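Long-range contacts in SusD homolog (Bacteroides thetaiotaomicron VPI-5482, PDB 3IHV), which probably binds glycans at the outer membrane of a gut bacterium, as a SusD-family partner in polysaccharide uptake: residues I65-P71 and H513-P517; R121-G125 and Y165-L170; Y479-Q484 and V504-E510. One frame throughout, in Å; residues are numbered along the deposited sequence. Where two conformers were deposited one is given.

Contact 1: I65-P71 and H513-P517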
loop_
_atom_site.group_PDB
_atom_site.type_symbol
_atom_site.label_atom_id
_atom_site.label_comp_id
_atom_site.label_asym_id
_atom_site.label_seq_id
_atom_site.Cartn_x
_atom_site.Cartn_y
_atom_site.Cartn_z
ATOM N N ILE A 65 0.091 -10.612 -14.415
ATOM C CA ILE A 65 0.850 -10.342 -13.200
ATOM C C ILE A 65 0.145 -10.855 -11.948
ATOM O O ILE A 65 0.757 -11.578 -11.164
ATOM C CB ILE A 65 1.288 -8.857 -13.090
ATOM C CG1 ILE A 65 2.357 -8.548 -14.177
ATOM C CG2 ILE A 65 1.871 -8.558 -11.722
ATOM C CD1 ILE A 65 2.609 -7.052 -14.427
ATOM N N PRO A 66 -1.151 -10.514 -11.770
ATOM C CA PRO A 66 -1.851 -11.003 -10.576
ATOM C C PRO A 66 -1.972 -12.512 -10.447
ATOM O O PRO A 66 -2.221 -12.997 -9.350
ATOM C CB PRO A 66 -3.239 -10.391 -10.726
ATOM C CG PRO A 66 -3.015 -9.153 -11.514
ATOM C CD PRO A 66 -2.000 -9.573 -12.535
ATOM N N THR A 67 -1.808 -13.257 -11.543
ATOM C CA THR A 67 -1.850 -14.715 -11.491
ATOM C C THR A 67 -0.466 -15.338 -11.394
ATOM O O THR A 67 -0.338 -16.566 -11.428
ATOM C CB THR A 67 -2.543 -15.287 -12.738
ATOM O OG1 THR A 67 -1.845 -14.830 -13.927
ATOM C CG2 THR A 67 -4.087 -14.875 -12.743
ATOM N N ASN A 68 0.594 -14.522 -11.306
ATOM C CA ASN A 68 1.947 -15.038 -11.206
ATOM C C ASN A 68 2.373 -15.913 -12.369
ATOM O O ASN A 68 3.048 -16.906 -12.184
ATOM C CB ASN A 68 2.148 -15.752 -9.870
ATOM C CG ASN A 68 2.064 -14.808 -8.699
ATOM O OD1 ASN A 68 2.412 -13.625 -8.835
ATOM N ND2 ASN A 68 1.571 -15.294 -7.555
ATOM N N SER A 69 2.024 -15.485 -13.569
ATOM C CA SER A 69 2.298 -16.261 -14.775
ATOM C C SER A 69 3.096 -15.466 -15.798
ATOM O O SER A 69 3.122 -15.814 -16.989
ATOM C CB SER A 69 0.980 -16.776 -15.362
ATOM O OG SER A 69 0.094 -15.732 -15.724
ATOM N N PHE A 70 3.788 -14.444 -15.305
ATOM C CA PHE A 70 4.551 -13.497 -16.118
ATOM C C PHE A 70 6.049 -13.811 -16.217
ATOM O O PHE A 70 6.611 -14.467 -15.321
ATOM C CB PHE A 70 4.353 -12.053 -15.623
ATOM C CG PHE A 70 4.830 -11.799 -14.212
ATOM C CD1 PHE A 70 4.027 -12.111 -13.113
ATOM C CD2 PHE A 70 6.076 -11.176 -13.988
ATOM C CE1 PHE A 70 4.441 -11.854 -11.828
ATOM C CE2 PHE A 70 6.490 -10.885 -12.683
ATOM C CZ PHE A 70 5.683 -11.245 -11.601
ATOM N N PRO A 71 6.675 -13.384 -17.324
ATOM C CA PRO A 71 8.104 -13.616 -17.578
ATOM C C PRO A 71 8.980 -12.469 -17.059
ATOM O O PRO A 71 8.474 -11.432 -16.662
ATOM C CB PRO A 71 8.154 -13.681 -19.092
ATOM C CG PRO A 71 7.156 -12.686 -19.506
ATOM C CD PRO A 71 6.014 -12.857 -18.535
ATOM N N HIS A 513 7.897 -16.852 -6.506
ATOM C CA HIS A 513 6.984 -15.704 -6.492
ATOM C C HIS A 513 6.982 -14.856 -5.217
ATOM O O HIS A 513 6.223 -13.914 -5.129
ATOM C CB HIS A 513 5.564 -16.104 -6.964
ATOM C CG HIS A 513 5.513 -16.455 -8.423
ATOM N ND1 HIS A 513 5.370 -17.752 -8.887
ATOM C CD2 HIS A 513 5.658 -15.679 -9.528
ATOM C CE1 HIS A 513 5.418 -17.754 -10.207
ATOM N NE2 HIS A 513 5.604 -16.510 -10.624
ATOM N N GLU A 514 7.872 -15.153 -4.294
ATOM C CA GLU A 514 8.099 -14.298 -3.129
ATOM C C GLU A 514 8.904 -13.039 -3.535
ATOM O O GLU A 514 9.035 -12.116 -2.732
ATOM C CB GLU A 514 8.832 -15.006 -2.015
ATOM C CG GLU A 514 8.175 -16.294 -1.542
ATOM C CD GLU A 514 8.527 -17.490 -2.382
ATOM O OE1 GLU A 514 9.431 -17.358 -3.231
ATOM O OE2 GLU A 514 7.893 -18.558 -2.187
ATOM N N LEU A 515 9.481 -13.038 -4.733
ATOM C CA LEU A 515 10.096 -11.839 -5.328
ATOM C C LEU A 515 9.647 -11.656 -6.747
ATOM O O LEU A 515 9.251 -12.627 -7.417
ATOM C CB LEU A 515 11.602 -11.989 -5.391
ATOM C CG LEU A 515 12.336 -12.011 -4.043
ATOM C CD1 LEU A 515 13.803 -12.416 -4.267
ATOM C CD2 LEU A 515 12.233 -10.648 -3.292
ATOM N N PHE A 516 9.711 -10.421 -7.204
ATOM C CA PHE A 516 9.605 -10.136 -8.633
ATOM C C PHE A 516 10.986 -10.365 -9.237
ATOM O O PHE A 516 12.005 -10.332 -8.515
ATOM C CB PHE A 516 9.113 -8.713 -8.893
ATOM C CG PHE A 516 7.571 -8.597 -8.973
ATOM C CD1 PHE A 516 6.747 -9.447 -8.238
ATOM C CD2 PHE A 516 6.977 -7.602 -9.711
ATOM C CE1 PHE A 516 5.342 -9.324 -8.292
ATOM C CE2 PHE A 516 5.591 -7.449 -9.749
ATOM C CZ PHE A 516 4.776 -8.333 -9.064
ATOM N N PRO A 517 11.044 -10.650 -10.533
ATOM C CA PRO A 517 12.338 -10.812 -11.151
ATOM C C PRO A 517 13.036 -9.467 -11.300
ATOM O O PRO A 517 12.377 -8.428 -11.370
ATOM C CB PRO A 517 11.992 -11.321 -12.558
ATOM C CG PRO A 517 10.615 -10.668 -12.858
ATOM C CD PRO A 517 9.939 -10.684 -11.508
HETATM O O HOH W 1 5.928 -16.209 -13.332
#

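Contact 2: R121-G125 and Y165-L170. With EDO (1,2-ethanediol), chain H.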
loop_
_atom_site.group_PDB
_atom_site.type_symbol
_atom_site.label_atom_id
_atom_site.label_comp_id
_atom_site.label_asym_id
_atom_site.label_seq_id
_atom_site.Cartn_x
_atom_site.Cartn_y
_atom_site.Cartn_z
ATOM N N ARG A 121 14.862 12.345 2.324
ATOM C CA ARG A 121 15.461 11.131 2.833
ATOM C C ARG A 121 14.372 10.108 3.166
ATOM O O ARG A 121 14.595 8.911 2.945
ATOM C CB ARG A 121 16.357 11.397 4.057
ATOM C CG ARG A 121 17.613 12.174 3.736
ATOM C CD ARG A 121 18.648 12.161 4.868
ATOM N NE ARG A 121 19.238 10.832 5.053
ATOM C CZ ARG A 121 20.244 10.550 5.888
ATOM N NH1 ARG A 121 20.783 11.486 6.652
ATOM N NH2 ARG A 121 20.701 9.317 5.972
ATOM N N ALA A 122 13.239 10.559 3.715
ATOM C CA ALA A 122 12.125 9.650 4.009
ATOM C C ALA A 122 11.601 9.033 2.706
ATOM O O ALA A 122 11.353 7.835 2.643
ATOM C CB ALA A 122 10.999 10.362 4.787
ATOM N N LEU A 123 11.461 9.846 1.668
ATOM C CA LEU A 123 11.012 9.363 0.360
ATOM C C LEU A 123 12.018 8.354 -0.186
ATOM O O LEU A 123 11.638 7.283 -0.671
ATOM C CB LEU A 123 10.828 10.523 -0.586
ATOM C CG LEU A 123 9.519 11.332 -0.418
ATOM C CD1 LEU A 123 9.645 12.696 -1.070
ATOM C CD2 LEU A 123 8.282 10.548 -0.912
ATOM N N ARG A 124 13.300 8.696 -0.119
ATOM C CA ARG A 124 14.342 7.785 -0.587
ATOM C C ARG A 124 14.297 6.428 0.159
ATOM O O ARG A 124 14.372 5.346 -0.448
ATOM C CB ARG A 124 15.707 8.445 -0.482
ATOM C CG ARG A 124 16.819 7.585 -1.071
ATOM C CD ARG A 124 18.140 8.339 -1.196
ATOM N NE ARG A 124 18.686 8.669 0.107
ATOM C CZ ARG A 124 19.760 9.410 0.313
ATOM N NH1 ARG A 124 20.421 9.944 -0.706
ATOM N NH2 ARG A 124 20.189 9.634 1.543
ATOM N N GLY A 125 14.061 6.486 1.461
ATOM C CA GLY A 125 13.896 5.267 2.277
ATOM C C GLY A 125 12.685 4.454 1.820
ATOM O O GLY A 125 12.758 3.225 1.703
ATOM N N TYR A 165 20.690 1.267 4.879
ATOM C CA TYR A 165 20.605 2.548 4.180
ATOM C C TYR A 165 19.216 3.173 4.389
ATOM O O TYR A 165 19.108 4.348 4.733
ATOM C CB TYR A 165 20.897 2.316 2.713
ATOM C CG TYR A 165 21.110 3.566 1.926
ATOM C CD1 TYR A 165 22.358 4.166 1.860
ATOM C CD2 TYR A 165 20.079 4.147 1.250
ATOM C CE1 TYR A 165 22.544 5.340 1.135
ATOM C CE2 TYR A 165 20.259 5.291 0.516
ATOM C CZ TYR A 165 21.481 5.872 0.447
ATOM O OH TYR A 165 21.622 7.010 -0.307
ATOM N N ILE A 166 18.156 2.371 4.243
ATOM C CA ILE A 166 16.787 2.854 4.499
ATOM C C ILE A 166 16.665 3.358 5.962
ATOM O O ILE A 166 16.128 4.414 6.227
ATOM C CB ILE A 166 15.773 1.720 4.290
ATOM C CG1 ILE A 166 15.772 1.305 2.819
ATOM C CG2 ILE A 166 14.355 2.125 4.792
ATOM C CD1 ILE A 166 15.142 -0.050 2.583
ATOM N N GLU A 167 17.235 2.592 6.876
ATOM C CA GLU A 167 17.176 2.872 8.301
ATOM C C GLU A 167 17.827 4.190 8.613
ATOM O O GLU A 167 17.252 5.004 9.358
ATOM C CB GLU A 167 17.871 1.773 9.063
ATOM C CG GLU A 167 17.945 2.037 10.550
ATOM C CD GLU A 167 18.769 0.974 11.323
ATOM O OE1 GLU A 167 19.775 0.437 10.811
ATOM O OE2 GLU A 167 18.424 0.718 12.481
ATOM N N ASP A 168 18.996 4.436 8.037
ATOM C CA ASP A 168 19.676 5.715 8.269
ATOM C C ASP A 168 18.813 6.868 7.760
ATOM O O ASP A 168 18.703 7.934 8.411
ATOM C CB ASP A 168 21.043 5.738 7.590
ATOM C CG ASP A 168 22.054 4.874 8.306
ATOM O OD1 ASP A 168 21.810 4.547 9.483
ATOM O OD2 ASP A 168 23.074 4.514 7.687
ATOM N N ASP A 169 18.247 6.678 6.583
ATOM C CA ASP A 169 17.358 7.710 6.010
ATOM C C ASP A 169 16.142 8.005 6.921
ATOM O O ASP A 169 15.818 9.182 7.231
ATOM C CB ASP A 169 16.866 7.330 4.613
ATOM C CG ASP A 169 17.826 7.716 3.492
ATOM O OD1 ASP A 169 18.778 8.509 3.721
ATOM O OD2 ASP A 169 17.634 7.219 2.347
ATOM N N LEU A 170 15.449 6.946 7.354
ATOM C CA LEU A 170 14.258 7.144 8.173
ATOM C C LEU A 170 14.612 7.658 9.570
ATOM O O LEU A 170 13.861 8.470 10.143
ATOM C CB LEU A 170 13.406 5.866 8.239
ATOM C CG LEU A 170 12.837 5.494 6.879
ATOM C CD1 LEU A 170 12.165 4.103 6.920
ATOM C CD2 LEU A 170 11.849 6.540 6.413
HETATM C C1 EDO H . 18.756 -0.435 16.141
HETATM O O1 EDO H . 19.913 -1.182 16.535
HETATM C C2 EDO H . 18.001 -1.320 15.184
HETATM O O2 EDO H . 18.747 -1.350 13.981
#

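Contact 3: Y479-Q484 and V504-E510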
loop_
_atom_site.group_PDB
_atom_site.type_symbol
_atom_site.label_atom_id
_atom_site.label_comp_id
_atom_site.label_asym_id
_atom_site.label_seq_id
_atom_site.Cartn_x
_atom_site.Cartn_y
_atom_site.Cartn_z
ATOM N N TYR A 479 3.543 -17.238 1.794
ATOM C CA TYR A 479 2.819 -16.830 0.589
ATOM C C TYR A 479 2.355 -18.038 -0.216
ATOM O O TYR A 479 1.154 -18.226 -0.437
ATOM C CB TYR A 479 3.642 -15.864 -0.264
ATOM C CG TYR A 479 2.904 -15.458 -1.474
ATOM C CD1 TYR A 479 1.658 -14.886 -1.363
ATOM C CD2 TYR A 479 3.422 -15.666 -2.763
ATOM C CE1 TYR A 479 0.921 -14.497 -2.507
ATOM C CE2 TYR A 479 2.695 -15.302 -3.885
ATOM C CZ TYR A 479 1.449 -14.704 -3.743
ATOM O OH TYR A 479 0.680 -14.367 -4.825
ATOM N N TYR A 480 3.290 -18.895 -0.604
ATOM C CA TYR A 480 2.896 -20.103 -1.339
ATOM C C TYR A 480 1.907 -20.967 -0.544
ATOM O O TYR A 480 0.918 -21.418 -1.100
ATOM C CB TYR A 480 4.120 -20.922 -1.706
ATOM C CG TYR A 480 3.811 -22.207 -2.431
ATOM C CD1 TYR A 480 3.531 -22.224 -3.806
ATOM C CD2 TYR A 480 3.827 -23.418 -1.762
ATOM C CE1 TYR A 480 3.238 -23.425 -4.469
ATOM C CE2 TYR A 480 3.551 -24.597 -2.414
ATOM C CZ TYR A 480 3.251 -24.610 -3.763
ATOM O OH TYR A 480 2.969 -25.820 -4.366
ATOM N N LYS A 481 2.189 -21.218 0.740
ATOM C CA LYS A 481 1.290 -22.013 1.605
ATOM C C LYS A 481 -0.141 -21.435 1.590
ATOM O O LYS A 481 -1.120 -22.175 1.542
ATOM C CB LYS A 481 1.846 -21.975 3.042
ATOM C CG LYS A 481 1.085 -22.725 4.119
ATOM C CD LYS A 481 1.684 -22.435 5.533
ATOM C CE LYS A 481 1.056 -23.299 6.654
ATOM N N THR A 482 -0.249 -20.118 1.661
ATOM C CA THR A 482 -1.571 -19.448 1.716
ATOM C C THR A 482 -2.318 -19.525 0.392
ATOM O O THR A 482 -3.536 -19.735 0.363
ATOM C CB THR A 482 -1.403 -18.003 2.206
ATOM O OG1 THR A 482 -0.769 -18.048 3.484
ATOM C CG2 THR A 482 -2.767 -17.263 2.318
ATOM N N VAL A 483 -1.599 -19.368 -0.717
ATOM C CA VAL A 483 -2.237 -19.490 -2.041
ATOM C C VAL A 483 -2.768 -20.922 -2.191
ATOM O O VAL A 483 -3.904 -21.146 -2.603
ATOM C CB VAL A 483 -1.276 -19.095 -3.193
ATOM C CG1 VAL A 483 -1.861 -19.479 -4.605
ATOM C CG2 VAL A 483 -0.912 -17.604 -3.099
ATOM N N GLN A 484 -1.948 -21.898 -1.825
ATOM C CA GLN A 484 -2.348 -23.302 -1.892
ATOM C C GLN A 484 -3.535 -23.599 -0.986
ATOM O O GLN A 484 -4.473 -24.266 -1.388
ATOM C CB GLN A 484 -1.142 -24.183 -1.502
ATOM C CG GLN A 484 -0.086 -24.211 -2.604
ATOM C CD GLN A 484 -0.495 -25.110 -3.756
ATOM O OE1 GLN A 484 -0.809 -26.279 -3.556
ATOM N NE2 GLN A 484 -0.520 -24.564 -4.961
ATOM N N VAL A 504 -4.457 -17.739 -9.857
ATOM C CA VAL A 504 -3.160 -17.535 -9.209
ATOM C C VAL A 504 -2.575 -18.849 -8.681
ATOM O O VAL A 504 -1.368 -19.044 -8.768
ATOM C CB VAL A 504 -3.210 -16.420 -8.115
ATOM C CG1 VAL A 504 -4.166 -16.803 -6.947
ATOM C CG2 VAL A 504 -1.812 -16.098 -7.591
ATOM N N ALA A 505 -3.402 -19.768 -8.168
ATOM C CA ALA A 505 -2.856 -21.068 -7.683
ATOM C C ALA A 505 -2.245 -21.949 -8.776
ATOM O O ALA A 505 -1.399 -22.784 -8.495
ATOM C CB ALA A 505 -3.920 -21.897 -6.933
ATOM N N THR A 506 -2.698 -21.830 -10.013
ATOM C CA THR A 506 -2.149 -22.632 -11.094
ATOM C C THR A 506 -0.654 -22.370 -11.314
ATOM O O THR A 506 0.109 -23.297 -11.568
ATOM C CB THR A 506 -2.929 -22.313 -12.394
ATOM O OG1 THR A 506 -4.294 -22.625 -12.164
ATOM C CG2 THR A 506 -2.416 -23.076 -13.635
ATOM N N TYR A 507 -0.232 -21.125 -11.142
ATOM C CA TYR A 507 1.124 -20.708 -11.540
ATOM C C TYR A 507 2.085 -20.332 -10.423
ATOM O O TYR A 507 3.299 -20.311 -10.642
ATOM C CB TYR A 507 0.963 -19.487 -12.445
ATOM C CG TYR A 507 0.050 -19.725 -13.627
ATOM C CD1 TYR A 507 0.501 -20.436 -14.734
ATOM C CD2 TYR A 507 -1.251 -19.241 -13.641
ATOM C CE1 TYR A 507 -0.300 -20.657 -15.790
ATOM C CE2 TYR A 507 -2.068 -19.431 -14.742
ATOM C CZ TYR A 507 -1.575 -20.134 -15.810
ATOM O OH TYR A 507 -2.340 -20.396 -16.915
ATOM N N THR A 508 1.559 -19.991 -9.235
ATOM C CA THR A 508 2.395 -19.550 -8.105
ATOM C C THR A 508 3.338 -20.661 -7.703
ATOM O O THR A 508 2.917 -21.806 -7.469
ATOM C CB THR A 508 1.557 -19.109 -6.901
ATOM O OG1 THR A 508 0.727 -18.010 -7.315
ATOM C CG2 THR A 508 2.430 -18.659 -5.740
ATOM N N GLU A 509 4.621 -20.333 -7.666
ATOM C CA GLU A 509 5.670 -21.324 -7.434
ATOM C C GLU A 509 6.455 -20.995 -6.192
ATOM O O GLU A 509 6.933 -19.885 -6.000
ATOM C CB GLU A 509 6.568 -21.384 -8.672
ATOM C CG GLU A 509 7.692 -22.427 -8.637
ATOM C CD GLU A 509 8.478 -22.521 -9.959
ATOM O OE1 GLU A 509 7.986 -22.054 -11.026
ATOM O OE2 GLU A 509 9.593 -23.095 -9.916
ATOM N N GLU A 510 6.629 -21.990 -5.339
ATOM C CA GLU A 510 7.327 -21.776 -4.094
ATOM C C GLU A 510 8.784 -21.506 -4.388
ATOM O O GLU A 510 9.388 -22.196 -5.174
ATOM C CB GLU A 510 7.220 -23.015 -3.208
ATOM C CG GLU A 510 7.709 -22.759 -1.808
ATOM C CD GLU A 510 7.449 -23.927 -0.894
ATOM O OE1 GLU A 510 7.330 -25.089 -1.364
ATOM O OE2 GLU A 510 7.344 -23.667 0.314
HETATM O O HOH W 2 0.260 -22.278 -6.368
#

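Contact 1: I65-P71 and H513-P517
Asn-68 and His-513 bring the two backbones closest, 6.9 Å from CA to CA, and the chains have drawn slightly apart by the time Pro-71 comes level with Pro-517. Neither segment is regular helix or strand. The first opens with a type I beta turn from Ile-65 to Asn-68, closed by the bond from Asn-68 N to Ile-65 O, in the loop ahead of helix 75-101. The second belongs to the C-terminal loops of this largely helical SusD-family fold. No hydrogen bond runs directly between them; water 1 makes the polar link, donating to Phe-70 O at 2.7 Å and lying in the plane of the His-513 ring, where it is hydrogen-bonded to NE2.

Asn-68 lies flat on that ring. Its CB sits 3.5 Å from the ring centroid, over the face in a CH-pi contact, and its amide continues the stack at 16° to the ring plane, the two side chains sliding past each other in opposite directions. Both flat groups are held from outside: Asn-68 OD1 takes a bond from Arg-470 NH2, and His-513 ND1 is bonded to the backbone N of Glu-509.

Next to this stack comes a T-shaped aromatic pair. Phe-70 turns its edge, led by CZ, to the face of Phe-516, with centroids 5.0 Å apart and planes at 60°. Phe-70 reaches there with CG lodged between its own N and carbonyl carbon (chi1 62°). Ile-65 serves both rings, CG1 lying over the rim of one Phe-70 face and CG2 touching Phe-516 CZ at 3.9 Å. Helix 75-101 adds Val-77, which packs on both phenylalanines. Further round the Phe-70 edge, close to the ring plane, Pro-517 CD meets Phe-70 CE2 at 3.6 Å.

Contact 2: R121-G125 and Y165-L170
Asp-169 is gripped by Arg-121 and Arg-124 from two directions, and the two guanidinium groups are turned quite differently against its carboxylate. Arg-124 lies nearly coplanar with it and binds side-on, one nitrogen to each oxygen: NE to Asp-169 OD2 at 2.9 Å and NH2 to Asp-169 OD1 at 2.8 Å, the second bond almost perfectly straight and on the syn lone pair of OD1. Arg-121 stands across the carboxylate, its plane 86° away, and sends both NE (2.7 Å) and the more bent NH2 bond (3.1 Å) to Asp-169 OD1 from the anti side, tilted somewhat out of the carboxylate plane. OD1 thus accepts three N-H groups, and two positive neighbours would be expected to keep Asp-169 ionised. The bend at chi3 of Arg-124 (67°), matched in Arg-121, swings each guanidinium round to the acid.

This salt-bridge network ties helix 107-135 to helix 159-176; over segments 121-125 and 165-170 the two run antiparallel, their axes crossing at -153° and coming within 8.0 Å, consistent with the TPR-like helical packing of the family. Gly-125 permits the close approach: its CA is 4.4 Å from Ile-166 CA, and its carbonyl O rests against the CG1 and CG2 branches of Ile-166. On the flank, Leu-170 CD2 packs over the backbone of Ala-122.

Tyr-165 comes to Arg-124 over a face, where Asp-169 holds the edge. Its OH sits over the centre of that guanidinium face, 3.1 Å from Arg-124 CZ, as a non-hydrogen-bonded contact, while Arg-124 NH1 points on to Asn-92 OD1 of helix 75-101.

Contact 3: Y479-Q484 and V504-E510
Tyr-480 and Glu-510 meet ring to chain: Glu-510 CB lies over one face of the tyrosine, 3.7 Å from the ring centroid, in a CH-pi contact. Gln-484 CG, from the next turn of the same helix, covers the rim of the opposite face, and Thr-508 O sits in the ring plane at the edge, 3.4 Å from Tyr-480 CE1. The Glu-510 chain runs extended beyond CG, its carboxylate nearly parallel to the ring. With an alanine at Tyr-480, Glu-510 CB and Gln-484 CG would probably lose the flat surface between them, leaving the Glu-510 chain freer to swing.

The neighbouring Tyr-479 ring carries Val-483 CG2 on one face, and its CE2 touches Thr-508 CG2 at 3.8 Å; its hydroxyl is bonded to Gly-48 O. Val-483, with CG1 anti to the backbone N (chi1 169°), pushes that methyl against Ala-505 CA at 3.6 Å. Thr-508 is fixed by its own OG1, which donates to Val-504 O at 2.8 Å from above the carbonyl plane. Water 2 joins the segments, accepting from Gln-484 NE2 and donating to Ala-505 O and Thr-508 O. The whole is a helix N-terminus, the first turns of 479-493, packed against a short, weakly bonded helical turn and the extended chain leaving it, within the SusD family region.

Overall arrangement
Contacts 1 and 3 adjoin, their centres 11 Å apart, and share the C-terminal chain: only two residues separate 504-510 from 513-517. Asn-68 is the joint, its ND2 making probable hydrogen bonds to Thr-508 OG1 at 2.9 Å and Tyr-479 OH at 3.0 Å, so the early loop is tied to both segments of contact 3. Contact 2 stands apart in the helical N-terminal part, its centre 27 Å from contact 1 and 32 Å from contact 3, with nearest atoms about 12 and 20 Å away. No glycan is bound in the model, and the residues that ligate the two sodium ions belong to none of the three contacts.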